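MaoC-like dehydratase (Rhodospirillum rubrum, PDB 3EXZ) probably acts as a lyase of the MaoC family, hydrating or dehydrating acyl-thioester substrates on a hot-dog fold. Local coordinates at residues A[24-29]-A[92-97]; A[32-37]-A[54-59]; A[58-63]-A[132-137]. All coordinates share one frame; numbering follows the deposited sequence.

Contact 1: residues A[24-29]-A[92-97]; sequences AAIKAF and TRPGDE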
ATOM      1  N   ALA A  24       4.981  -6.842 -18.636  1.00 37.97           N
ATOM      2  CA  ALA A  24       4.036  -7.927 -18.393  1.00 38.52           C
ATOM      3  C   ALA A  24       3.681  -8.102 -16.918  1.00 37.84           C
ATOM      4  O   ALA A  24       2.555  -8.487 -16.592  1.00 38.59           O
ATOM      5  CB  ALA A  24       4.588  -9.241 -18.968  1.00 37.47           C
ATOM      6  N   ALA A  25       4.639  -7.820 -16.033  1.00 36.19           N
ATOM      7  CA  ALA A  25       4.421  -7.933 -14.586  1.00 33.60           C
ATOM      8  C   ALA A  25       3.538  -6.760 -14.126  1.00 29.83           C
ATOM      9  O   ALA A  25       2.731  -6.896 -13.213  1.00 28.87           O
ATOM     10  CB  ALA A  25       5.759  -7.939 -13.849  1.00 30.33           C
ATOM     11  N   ILE A  26       3.699  -5.606 -14.766  1.00 30.55           N
ATOM     12  CA  ILE A  26       2.872  -4.449 -14.449  1.00 29.41           C
ATOM     13  C   ILE A  26       1.409  -4.794 -14.811  1.00 29.20           C
ATOM     14  O   ILE A  26       0.503  -4.600 -13.996  1.00 30.18           O
ATOM     15  CB  ILE A  26       3.355  -3.211 -15.233  1.00 27.14           C
ATOM     16  CG1 ILE A  26       4.713  -2.776 -14.670  1.00 27.70           C
ATOM     17  CG2 ILE A  26       2.320  -2.104 -15.159  1.00 25.41           C
ATOM     18  CD1 ILE A  26       5.365  -1.605 -15.391  1.00 23.40           C
ATOM     19  N   LYS A  27       1.189  -5.341 -16.012  1.00 26.86           N
ATOM     20  CA  LYS A  27      -0.159  -5.705 -16.480  1.00 28.67           C
ATOM     21  C   LYS A  27      -0.773  -6.859 -15.691  1.00 29.17           C
ATOM     22  O   LYS A  27      -1.976  -6.859 -15.404  1.00 28.14           O
ATOM     23  CB  LYS A  27      -0.108  -6.044 -17.971  1.00 29.08           C
ATOM     24  CG  LYS A  27       0.419  -4.899 -18.817  1.00 34.06           C
ATOM     25  CD  LYS A  27       0.480  -5.268 -20.285  1.00 46.76           C
ATOM     26  CE  LYS A  27       0.944  -4.084 -21.114  1.00 44.58           C
ATOM     27  NZ  LYS A  27       1.285  -4.465 -22.509  1.00 50.15           N
ATOM     28  N   ALA A  28       0.049  -7.850 -15.355  1.00 26.78           N
ATOM     29  CA  ALA A  28      -0.414  -8.984 -14.554  1.00 29.24           C
ATOM     30  C   ALA A  28      -0.908  -8.458 -13.185  1.00 28.10           C
ATOM     31  O   ALA A  28      -2.025  -8.767 -12.770  1.00 29.86           O
ATOM     32  CB  ALA A  28       0.726 -10.007 -14.365  1.00 30.91           C
ATOM     33  N   PHE A  29      -0.098  -7.672 -12.477  1.00 25.85           N
ATOM     34  CA  PHE A  29      -0.558  -7.144 -11.190  1.00 27.19           C
ATOM     35  C   PHE A  29      -1.760  -6.189 -11.354  1.00 26.35           C
ATOM     36  O   PHE A  29      -2.745  -6.285 -10.623  1.00 26.66           O
ATOM     37  CB  PHE A  29       0.545  -6.386 -10.468  1.00 25.68           C
ATOM     38  CG  PHE A  29       0.180  -5.926  -9.080  1.00 24.39           C
ATOM     39  CD1 PHE A  29       0.537  -6.678  -7.969  1.00 19.79           C
ATOM     40  CD2 PHE A  29      -0.566  -4.762  -8.895  1.00 20.55           C
ATOM     41  CE1 PHE A  29       0.217  -6.238  -6.681  1.00 21.72           C
ATOM     42  CE2 PHE A  29      -0.889  -4.317  -7.615  1.00 18.72           C
ATOM     43  CZ  PHE A  29      -0.520  -5.068  -6.507  1.00 16.87           C
ATOM     44  N   THR A  92       6.502   4.592 -11.695  1.00 32.48           N
ATOM     45  CA  THR A  92       7.406   3.448 -11.836  1.00 32.98           C
ATOM     46  C   THR A  92       7.161   2.973 -13.268  1.00 33.82           C
ATOM     47  O   THR A  92       6.029   2.695 -13.667  1.00 34.56           O
ATOM     48  CB  THR A  92       7.100   2.313 -10.869  1.00 33.32           C
ATOM     49  OG1 THR A  92       7.389   2.755  -9.539  1.00 37.07           O
ATOM     50  CG2 THR A  92       7.974   1.088 -11.195  1.00 30.36           C
ATOM     51  N   ARG A  93       8.240   2.851 -14.025  1.00 35.88           N
ATOM     52  CA  ARG A  93       8.208   2.504 -15.442  1.00 37.33           C
ATOM     53  C   ARG A  93       8.739   1.131 -15.758  1.00 38.11           C
ATOM     54  O   ARG A  93       9.572   0.611 -15.016  1.00 38.29           O
ATOM     55  CB  ARG A  93       9.056   3.492 -16.219  1.00 35.22           C
ATOM     56  CG  ARG A  93       8.757   4.975 -16.004  1.00 37.28           C
ATOM     57  CD  ARG A  93       7.384   5.321 -16.541  1.00 36.59           C
ATOM     58  NE  ARG A  93       7.110   6.756 -16.485  1.00 37.61           N
ATOM     59  CZ  ARG A  93       5.985   7.318 -16.917  1.00 34.87           C
ATOM     60  NH1 ARG A  93       5.023   6.564 -17.434  1.00 35.87           N
ATOM     61  NH2 ARG A  93       5.827   8.633 -16.852  1.00 34.30           N
ATOM     62  N   PRO A  94       8.297   0.536 -16.889  1.00 38.52           N
ATOM     63  CA  PRO A  94       8.760  -0.787 -17.326  1.00 37.69           C
ATOM     64  C   PRO A  94      10.259  -0.590 -17.591  1.00 38.16           C
ATOM     65  O   PRO A  94      10.664   0.452 -18.137  1.00 39.63           O
ATOM     66  CB  PRO A  94       8.000  -1.026 -18.630  1.00 37.73           C
ATOM     67  CG  PRO A  94       6.794  -0.163 -18.529  1.00 39.67           C
ATOM     68  CD  PRO A  94       7.243   1.065 -17.777  1.00 38.99           C
ATOM     69  N   GLY A  95      11.075  -1.576 -17.226  1.00 39.39           N
ATOM     70  CA  GLY A  95      12.516  -1.506 -17.419  1.00 37.83           C
ATOM     71  C   GLY A  95      13.253  -0.909 -16.228  1.00 39.49           C
ATOM     72  O   GLY A  95      14.485  -0.938 -16.177  1.00 40.52           O
ATOM     73  N   ASP A  96      12.513  -0.402 -15.248  1.00 37.92           N
ATOM     74  CA  ASP A  96      13.130   0.228 -14.087  1.00 37.57           C
ATOM     75  C   ASP A  96      13.770  -0.734 -13.096  1.00 36.56           C
ATOM     76  O   ASP A  96      13.216  -1.792 -12.815  1.00 38.53           O
ATOM     77  CB  ASP A  96      12.089   1.097 -13.343  1.00 37.09           C
ATOM     78  CG  ASP A  96      11.908   2.494 -13.953  1.00 40.94           C
ATOM     79  OD1 ASP A  96      12.505   2.784 -15.012  1.00 39.12           O
ATOM     80  OD2 ASP A  96      11.153   3.304 -13.361  1.00 40.71           O
ATOM     81  N   GLU A  97      14.960  -0.387 -12.610  1.00 36.53           N
ATOM     82  CA  GLU A  97      15.613  -1.196 -11.587  1.00 37.97           C
ATOM     83  C   GLU A  97      15.328  -0.515 -10.250  1.00 36.81           C
ATOM     84  O   GLU A  97      15.764   0.615 -10.006  1.00 36.31           O
ATOM     85  CB  GLU A  97      17.125  -1.264 -11.772  1.00 41.32           C
ATOM     86  CG  GLU A  97      17.567  -2.189 -12.885  1.00 45.52           C
ATOM     87  CD  GLU A  97      17.788  -3.620 -12.425  1.00 51.44           C
ATOM     88  OE1 GLU A  97      18.457  -3.801 -11.389  1.00 53.84           O
ATOM     89  OE2 GLU A  97      17.301  -4.556 -13.102  1.00 46.84           O
TER
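Ile26 reaches out from helix 23-33 and rests its terminal methyl on the ring of Pro94. The touch is apolar and small. Ile26 CD1 lies 3.7 Å from Pro94 CG, and the same methyl is 4.0 Å from Pro94 CD. Just beyond, Arg93 C is 4.4 Å from Ile26 CD1. The two side chains cross at about a right angle. Ile26 CG1 stands anti to the carbonyl carbon (chi1 -70°), and CD1 continues in an extended line (chi2 177°). This carries CD1 out to Pro94. The side chain of Ile26 is buried and also packs on Val21.

Pro94 is held in place by its own turn. Arg93 to Asp96 form a type II beta turn, with Asp96 N bonded to Arg93 O at 3.1 Å. Asp96 OD2 takes a second bond from Arg93 N at 3.0 Å, with the donor well above the carboxylate plane. The guanidinium group of Arg93 is hydrogen-bonded to the carbonyl oxygens of Phe50 and Leu53. Proline and then glycine at the two central positions are the classic choice for a type II turn, and Gly95 takes the positive phi (91°) that the third position calls for. Here the turn leads into strand 97-109 of the hot-dog sheet and places Pro94 against helix 23-33.

Contact 2: residues A[32-37]-A[54-59]; sequences EFDPQP and AASGWH
A very short hydrogen bond joins Ser56 to Asp34: Ser56 OG donates to Asp34 OD2 across 2.5 Å. The exact length should be read with caution at this resolution. The hydroxyl works in both directions. Ser56 is the N-cap of helix 57-72, and its OG accepts from Trp58 N at 3.1 Å, a bent bond of 140°. Ser56 OG lies anti to the backbone N (chi1 167°), which sets it between the helix start and the carboxylate. Asp34 is the first residue after helix 23-33 and also packs on His39. In MaoC-type (R)-specific hydratases an aspartate and a histidine five residues later form the active-site pair, which Asp34 and His39 probably match. With an alanine here instead of Ser56, Asp34 OD2 would probably lose this donor and the first turn of the helix its cap. Trp58 meets the same oxygen with its ring edge: Trp58 CD1 is 3.8 Å from Asp34 OD2, which lies in the ring plane. Met65 of the second subunit packs on both Asp34 and Trp58. Beyond Asp34 the chain bends through an inverse gamma turn centred on Pro35, closed by Gln36 N on Asp34 O at 2.8 Å.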
ATOM      1  N   GLU A  32      -5.111  -7.741 -11.992  1.00 31.66           N
ATOM      2  CA  GLU A  32      -5.726  -8.366 -10.831  1.00 32.66           C
ATOM      3  C   GLU A  32      -6.145  -7.389  -9.723  1.00 30.82           C
ATOM      4  O   GLU A  32      -7.209  -7.557  -9.137  1.00 34.95           O
ATOM      5  CB  GLU A  32      -4.794  -9.434 -10.220  1.00 34.68           C
ATOM      6  CG  GLU A  32      -5.450 -10.218  -9.077  1.00 38.84           C
ATOM      7  CD  GLU A  32      -4.594 -11.345  -8.523  1.00 46.64           C
ATOM      8  OE1 GLU A  32      -3.408 -11.440  -8.899  1.00 47.44           O
ATOM      9  OE2 GLU A  32      -5.120 -12.146  -7.715  1.00 48.79           O
ATOM     10  N   PHE A  33      -5.349  -6.355  -9.462  1.00 31.02           N
ATOM     11  CA  PHE A  33      -5.650  -5.435  -8.368  1.00 29.62           C
ATOM     12  C   PHE A  33      -5.841  -3.952  -8.691  1.00 29.69           C
ATOM     13  O   PHE A  33      -6.332  -3.205  -7.848  1.00 30.57           O
ATOM     14  CB  PHE A  33      -4.552  -5.555  -7.310  1.00 27.14           C
ATOM     15  CG  PHE A  33      -4.383  -6.926  -6.733  1.00 25.50           C
ATOM     16  CD1 PHE A  33      -3.243  -7.680  -7.009  1.00 24.79           C
ATOM     17  CD2 PHE A  33      -5.362  -7.463  -5.911  1.00 23.25           C
ATOM     18  CE1 PHE A  33      -3.078  -8.951  -6.452  1.00 26.85           C
ATOM     19  CE2 PHE A  33      -5.211  -8.726  -5.351  1.00 27.35           C
ATOM     20  CZ  PHE A  33      -4.067  -9.477  -5.626  1.00 28.71           C
ATOM     21  N   ASP A  34      -5.457  -3.510  -9.880  1.00 28.35           N
ATOM     22  CA  ASP A  34      -5.605  -2.106 -10.248  1.00 27.45           C
ATOM     23  C   ASP A  34      -5.848  -2.059 -11.754  1.00 27.47           C
ATOM     24  O   ASP A  34      -5.028  -1.523 -12.514  1.00 26.51           O
ATOM     25  CB  ASP A  34      -4.328  -1.327  -9.914  1.00 27.40           C
ATOM     26  CG  ASP A  34      -4.564   0.158  -9.668  1.00 32.36           C
ATOM     27  OD1 ASP A  34      -5.597   0.697 -10.116  1.00 29.71           O
ATOM     28  OD2 ASP A  34      -3.707   0.789  -9.014  1.00 30.75           O
ATOM     29  N   PRO A  35      -6.996  -2.592 -12.208  1.00 26.81           N
ATOM     30  CA  PRO A  35      -7.332  -2.627 -13.626  1.00 29.41           C
ATOM     31  C   PRO A  35      -7.775  -1.312 -14.257  1.00 29.20           C
ATOM     32  O   PRO A  35      -8.947  -1.130 -14.564  1.00 26.91           O
ATOM     33  CB  PRO A  35      -8.388  -3.722 -13.699  1.00 26.27           C
ATOM     34  CG  PRO A  35      -9.157  -3.534 -12.421  1.00 29.45           C
ATOM     35  CD  PRO A  35      -8.137  -3.037 -11.386  1.00 28.03           C
ATOM     36  N   GLN A  36      -6.807  -0.414 -14.440  1.00 28.11           N
ATOM     37  CA  GLN A  36      -7.055   0.877 -15.046  1.00 28.06           C
ATOM     38  C   GLN A  36      -6.201   0.962 -16.298  1.00 28.79           C
ATOM     39  O   GLN A  36      -5.061   0.491 -16.318  1.00 29.31           O
ATOM     40  CB  GLN A  36      -6.672   2.017 -14.087  1.00 27.32           C
ATOM     41  CG  GLN A  36      -7.392   1.955 -12.760  1.00 24.14           C
ATOM     42  CD  GLN A  36      -7.293   3.248 -11.955  1.00 25.04           C
ATOM     43  OE1 GLN A  36      -6.377   3.438 -11.150  1.00 24.94           O
ATOM     44  NE2 GLN A  36      -8.231   4.152 -12.192  1.00 26.18           N
ATOM     45  N   PRO A  37      -6.741   1.572 -17.362  1.00 32.14           N
ATOM     46  CA  PRO A  37      -6.056   1.730 -18.651  1.00 31.12           C
ATOM     47  C   PRO A  37      -4.578   2.077 -18.563  1.00 31.44           C
ATOM     48  O   PRO A  37      -3.750   1.428 -19.209  1.00 32.98           O
ATOM     49  CB  PRO A  37      -6.846   2.846 -19.341  1.00 30.65           C
ATOM     50  CG  PRO A  37      -8.215   2.696 -18.779  1.00 32.10           C
ATOM     51  CD  PRO A  37      -7.996   2.345 -17.325  1.00 29.99           C
ATOM     52  N   ALA A  54       2.701   2.886 -16.712  1.00 32.59           N
ATOM     53  CA  ALA A  54       3.263   3.093 -15.387  1.00 33.14           C
ATOM     54  C   ALA A  54       2.697   1.969 -14.527  1.00 32.59           C
ATOM     55  O   ALA A  54       1.635   1.409 -14.826  1.00 32.68           O
ATOM     56  CB  ALA A  54       2.891   4.443 -14.813  1.00 35.36           C
ATOM     57  N   ALA A  55       3.425   1.596 -13.487  1.00 30.40           N
ATOM     58  CA  ALA A  55       2.950   0.553 -12.601  1.00 27.94           C
ATOM     59  C   ALA A  55       1.999   1.178 -11.578  1.00 27.06           C
ATOM     60  O   ALA A  55       2.054   2.380 -11.301  1.00 27.43           O
ATOM     61  CB  ALA A  55       4.140  -0.110 -11.882  1.00 28.31           C
ATOM     62  N   SER A  56       1.087   0.366 -11.062  1.00 27.09           N
ATOM     63  CA  SER A  56       0.179   0.816 -10.019  1.00 25.38           C
ATOM     64  C   SER A  56       1.042   1.169  -8.782  1.00 26.40           C
ATOM     65  O   SER A  56       2.037   0.488  -8.491  1.00 26.15           O
ATOM     66  CB  SER A  56      -0.762  -0.330  -9.635  1.00 23.76           C
ATOM     67  OG  SER A  56      -1.464  -0.054  -8.436  1.00 26.13           O
ATOM     68  N   GLY A  57       0.674   2.239  -8.080  1.00 26.87           N
ATOM     69  CA  GLY A  57       1.377   2.619  -6.867  1.00 25.27           C
ATOM     70  C   GLY A  57       1.324   1.434  -5.902  1.00 26.88           C
ATOM     71  O   GLY A  57       2.261   1.221  -5.125  1.00 25.76           O
ATOM     72  N   TRP A  58       0.248   0.640  -5.979  1.00 25.03           N
ATOM     73  CA  TRP A  58       0.075  -0.528  -5.107  1.00 25.52           C
ATOM     74  C   TRP A  58       0.950  -1.706  -5.508  1.00 24.03           C
ATOM     75  O   TRP A  58       1.238  -2.586  -4.699  1.00 23.92           O
ATOM     76  CB  TRP A  58      -1.402  -0.898  -5.043  1.00 23.96           C
ATOM     77  CG  TRP A  58      -2.177   0.251  -4.528  1.00 24.73           C
ATOM     78  CD1 TRP A  58      -3.012   1.066  -5.241  1.00 21.66           C
ATOM     79  CD2 TRP A  58      -2.129   0.777  -3.204  1.00 22.99           C
ATOM     80  NE1 TRP A  58      -3.500   2.064  -4.434  1.00 21.49           N
ATOM     81  CE2 TRP A  58      -2.984   1.904  -3.171  1.00 20.56           C
ATOM     82  CE3 TRP A  58      -1.480   0.387  -2.024  1.00 20.36           C
ATOM     83  CZ2 TRP A  58      -3.178   2.667  -2.014  1.00 22.41           C
ATOM     84  CZ3 TRP A  58      -1.673   1.146  -0.868  1.00 22.40           C
ATOM     85  CH2 TRP A  58      -2.516   2.271  -0.873  1.00 24.28           C
ATOM     86  N   HIS A  59       1.391  -1.700  -6.763  1.00 26.54           N
ATOM     87  CA  HIS A  59       2.287  -2.737  -7.264  1.00 24.99           C
ATOM     88  C   HIS A  59       3.695  -2.345  -6.747  1.00 22.45           C
ATOM     89  O   HIS A  59       4.450  -3.190  -6.256  1.00 24.52           O
ATOM     90  CB  HIS A  59       2.236  -2.778  -8.792  1.00 23.50           C
ATOM     91  CG  HIS A  59       3.100  -3.837  -9.395  1.00 24.46           C
ATOM     92  ND1 HIS A  59       3.425  -3.851 -10.732  1.00 27.74           N
ATOM     93  CD2 HIS A  59       3.685  -4.933  -8.852  1.00 26.46           C
ATOM     94  CE1 HIS A  59       4.173  -4.908 -10.991  1.00 23.55           C
ATOM     95  NE2 HIS A  59       4.344  -5.583  -9.867  1.00 29.05           N
TER

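Contact 3: residues A[58-63]-A[132-137]; sequences WHTAAI and VVQRST
Helix 57-72 lies over strand 132-143 near Val133, where the chain turns a corner, with the CA atoms of Thr60 and Gln134 7.3 Å apart. Val133 and Gln134 both face Thr125 on the neighbouring antiparallel strand and form a classic beta bulge. The side chains of both residues of the bulge touch the helix.

Thr60 meets them with its methyl. Thr60 CG2 is 3.9 Å from Val133 CG2 and 3.8 Å from Gln134 CB, so one methyl spans both residues. CG2 stands anti to the backbone N of Thr60 (chi1 -65° for OG1). The same rotation puts OG1 anti to the carbonyl carbon, where it is hydrogen-bonded to Thr92 OG1. Thr60 thus gives its apolar branch to the strand and its polar branch to the loop after strand 81-87.

The side chains of Gln134 and Thr60 run antiparallel, alongside each other. Gln134 is extended, with CG anti to the backbone N (chi1 -176°) and CD anti to CA. This places the amide end beside Ala61, where Gln134 CD is 3.8 Å from Ala61 CA and 4.1 Å from Ala61 CB. The orientation of the amide is doubtful. Leu86 and Thr125 on the two flanking strands also touch Gln134. Ala61 also packs on Trp58 of the second subunit.

All four touching residues are buried. Methyl contacts join helix and strand, while the buried hydroxyl of Thr60 has Thr92 OG1 as its partner. The amide of Gln134 is enclosed between helix and sheet as well, and a buried amide is likely to need polar partners there, whichever way round it sits.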
ATOM      1  N   TRP A  58       0.248   0.640  -5.979  1.00 25.03           N
ATOM      2  CA  TRP A  58       0.075  -0.528  -5.107  1.00 25.52           C
ATOM      3  C   TRP A  58       0.950  -1.706  -5.508  1.00 24.03           C
ATOM      4  O   TRP A  58       1.238  -2.586  -4.699  1.00 23.92           O
ATOM      5  CB  TRP A  58      -1.402  -0.898  -5.043  1.00 23.96           C
ATOM      6  CG  TRP A  58      -2.177   0.251  -4.528  1.00 24.73           C
ATOM      7  CD1 TRP A  58      -3.012   1.066  -5.241  1.00 21.66           C
ATOM      8  CD2 TRP A  58      -2.129   0.777  -3.204  1.00 22.99           C
ATOM      9  NE1 TRP A  58      -3.500   2.064  -4.434  1.00 21.49           N
ATOM     10  CE2 TRP A  58      -2.984   1.904  -3.171  1.00 20.56           C
ATOM     11  CE3 TRP A  58      -1.480   0.387  -2.024  1.00 20.36           C
ATOM     12  CZ2 TRP A  58      -3.178   2.667  -2.014  1.00 22.41           C
ATOM     13  CZ3 TRP A  58      -1.673   1.146  -0.868  1.00 22.40           C
ATOM     14  CH2 TRP A  58      -2.516   2.271  -0.873  1.00 24.28           C
ATOM     15  N   HIS A  59       1.391  -1.700  -6.763  1.00 26.54           N
ATOM     16  CA  HIS A  59       2.287  -2.737  -7.264  1.00 24.99           C
ATOM     17  C   HIS A  59       3.695  -2.345  -6.747  1.00 22.45           C
ATOM     18  O   HIS A  59       4.450  -3.190  -6.256  1.00 24.52           O
ATOM     19  CB  HIS A  59       2.236  -2.778  -8.792  1.00 23.50           C
ATOM     20  CG  HIS A  59       3.100  -3.837  -9.395  1.00 24.46           C
ATOM     21  ND1 HIS A  59       3.425  -3.851 -10.732  1.00 27.74           N
ATOM     22  CD2 HIS A  59       3.685  -4.933  -8.852  1.00 26.46           C
ATOM     23  CE1 HIS A  59       4.173  -4.908 -10.991  1.00 23.55           C
ATOM     24  NE2 HIS A  59       4.344  -5.583  -9.867  1.00 29.05           N
ATOM     25  N   THR A  60       4.037  -1.060  -6.842  1.00 22.74           N
ATOM     26  CA  THR A  60       5.314  -0.552  -6.335  1.00 22.31           C
ATOM     27  C   THR A  60       5.393  -0.799  -4.815  1.00 23.96           C
ATOM     28  O   THR A  60       6.440  -1.208  -4.304  1.00 25.92           O
ATOM     29  CB  THR A  60       5.456   0.952  -6.650  1.00 24.78           C
ATOM     30  OG1 THR A  60       5.531   1.111  -8.064  1.00 26.15           O
ATOM     31  CG2 THR A  60       6.722   1.539  -6.032  1.00 26.25           C
ATOM     32  N   ALA A  61       4.290  -0.574  -4.093  1.00 22.30           N
ATOM     33  CA  ALA A  61       4.271  -0.798  -2.644  1.00 21.35           C
ATOM     34  C   ALA A  61       4.499  -2.294  -2.323  1.00 23.17           C
ATOM     35  O   ALA A  61       5.239  -2.621  -1.390  1.00 24.08           O
ATOM     36  CB  ALA A  61       2.924  -0.295  -2.033  1.00 19.71           C
ATOM     37  N   ALA A  62       3.880  -3.192  -3.098  1.00 23.37           N
ATOM     38  CA  ALA A  62       4.037  -4.647  -2.890  1.00 26.08           C
ATOM     39  C   ALA A  62       5.484  -5.110  -3.143  1.00 25.44           C
ATOM     40  O   ALA A  62       6.033  -5.893  -2.370  1.00 23.83           O
ATOM     41  CB  ALA A  62       3.070  -5.423  -3.791  1.00 23.89           C
ATOM     42  N   ILE A  63       6.080  -4.630  -4.235  1.00 27.20           N
ATOM     43  CA  ILE A  63       7.479  -4.925  -4.587  1.00 25.57           C
ATOM     44  C   ILE A  63       8.381  -4.367  -3.469  1.00 25.68           C
ATOM     45  O   ILE A  63       9.390  -4.977  -3.099  1.00 27.96           O
ATOM     46  CB  ILE A  63       7.854  -4.253  -5.933  1.00 23.59           C
ATOM     47  CG1 ILE A  63       7.183  -5.003  -7.078  1.00 28.13           C
ATOM     48  CG2 ILE A  63       9.365  -4.223  -6.130  1.00 25.00           C
ATOM     49  CD1 ILE A  63       7.321  -4.304  -8.423  1.00 27.53           C
ATOM     50  N   VAL A 132      12.866   8.935  -6.608  1.00 41.41           N
ATOM     51  CA  VAL A 132      12.028   8.225  -5.659  1.00 37.53           C
ATOM     52  C   VAL A 132      10.669   7.881  -6.258  1.00 35.75           C
ATOM     53  O   VAL A 132       9.877   8.784  -6.561  1.00 36.35           O
ATOM     54  CB  VAL A 132      11.795   9.083  -4.388  1.00 36.36           C
ATOM     55  CG1 VAL A 132      10.992   8.301  -3.360  1.00 34.14           C
ATOM     56  CG2 VAL A 132      13.131   9.521  -3.806  1.00 34.87           C
ATOM     57  N   VAL A 133      10.406   6.585  -6.455  1.00 34.43           N
ATOM     58  CA  VAL A 133       9.100   6.161  -6.973  1.00 31.29           C
ATOM     59  C   VAL A 133       8.127   5.864  -5.820  1.00 30.02           C
ATOM     60  O   VAL A 133       6.929   5.666  -6.033  1.00 30.10           O
ATOM     61  CB  VAL A 133       9.191   4.945  -7.933  1.00 31.26           C
ATOM     62  CG1 VAL A 133      10.075   5.319  -9.120  1.00 31.47           C
ATOM     63  CG2 VAL A 133       9.715   3.709  -7.219  1.00 28.89           C
ATOM     64  N   GLN A 134       8.642   5.832  -4.595  1.00 28.23           N
ATOM     65  CA  GLN A 134       7.786   5.643  -3.431  1.00 27.33           C
ATOM     66  C   GLN A 134       8.518   5.952  -2.149  1.00 28.77           C
ATOM     67  O   GLN A 134       9.699   5.627  -2.005  1.00 28.07           O
ATOM     68  CB  GLN A 134       7.242   4.209  -3.309  1.00 27.81           C
ATOM     69  CG  GLN A 134       6.253   4.038  -2.144  1.00 24.26           C
ATOM     70  CD  GLN A 134       5.764   2.608  -1.945  1.00 30.09           C
ATOM     71  OE1 GLN A 134       6.237   1.885  -1.055  1.00 24.62           O
ATOM     72  NE2 GLN A 134       4.816   2.190  -2.782  1.00 27.33           N
ATOM     73  N   ARG A 135       7.830   6.636  -1.241  1.00 28.09           N
ATOM     74  CA  ARG A 135       8.381   6.870   0.080  1.00 29.91           C
ATOM     75  C   ARG A 135       7.312   6.360   1.038  1.00 27.57           C
ATOM     76  O   ARG A 135       6.129   6.711   0.935  1.00 23.20           O
ATOM     77  CB  ARG A 135       8.680   8.335   0.373  1.00 32.95           C
ATOM     78  CG  ARG A 135       8.836   8.603   1.864  1.00 30.79           C
ATOM     79  CD  ARG A 135       9.406   9.989   2.100  1.00 33.60           C
ATOM     80  NE  ARG A 135      10.789  10.079   1.644  1.00 35.85           N
ATOM     81  CZ  ARG A 135      11.587  11.115   1.886  1.00 44.65           C
ATOM     82  NH1 ARG A 135      11.138  12.150   2.589  1.00 39.53           N
ATOM     83  NH2 ARG A 135      12.834  11.115   1.426  1.00 40.41           N
ATOM     84  N   SER A 136       7.741   5.496   1.949  1.00 27.76           N
ATOM     85  CA  SER A 136       6.872   4.913   2.945  1.00 28.34           C
ATOM     86  C   SER A 136       7.504   5.164   4.315  1.00 30.19           C
ATOM     87  O   SER A 136       8.541   4.586   4.640  1.00 31.92           O
ATOM     88  CB  SER A 136       6.721   3.410   2.674  1.00 26.97           C
ATOM     89  OG  SER A 136       5.831   2.798   3.588  1.00 30.66           O
ATOM     90  N   THR A 137       6.910   6.069   5.095  1.00 30.32           N
ATOM     91  CA  THR A 137       7.384   6.356   6.453  1.00 31.30           C
ATOM     92  C   THR A 137       6.464   5.475   7.303  1.00 30.54           C
ATOM     93  O   THR A 137       5.337   5.843   7.639  1.00 30.53           O
ATOM     94  CB  THR A 137       7.224   7.838   6.801  1.00 33.98           C
ATOM     95  OG1 THR A 137       7.950   8.613   5.841  1.00 34.72           O
ATOM     96  CG2 THR A 137       7.779   8.125   8.196  1.00 33.41           C
TER

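Contacts 2 and 3 use the first turns of helix 57-72 and share Trp58 and His59; their centres are 12 Å apart. Contact 1 lies beside them, 10 Å from contact 2 and 13 Å from contact 3. Along the chain, both segments of contact 2 fall between those of contact 1, while contacts 1 and 3 alternate. A probable hydrogen bond from Ala55 N to Thr92 O, 2.8 Å long, ties contacts 1 and 2, and Phe29 stacks on His59. Contact 3 sets the hot-dog helix on the sheet. The others join helix 23-33 to the loop after strand 81-87 and to the start of helix 57-72. Phe29 packs on Phe29 of the second subunit, and contacts 2 and 3 also meet that subunit. The probable active-site region thus lies next to the dimer interface.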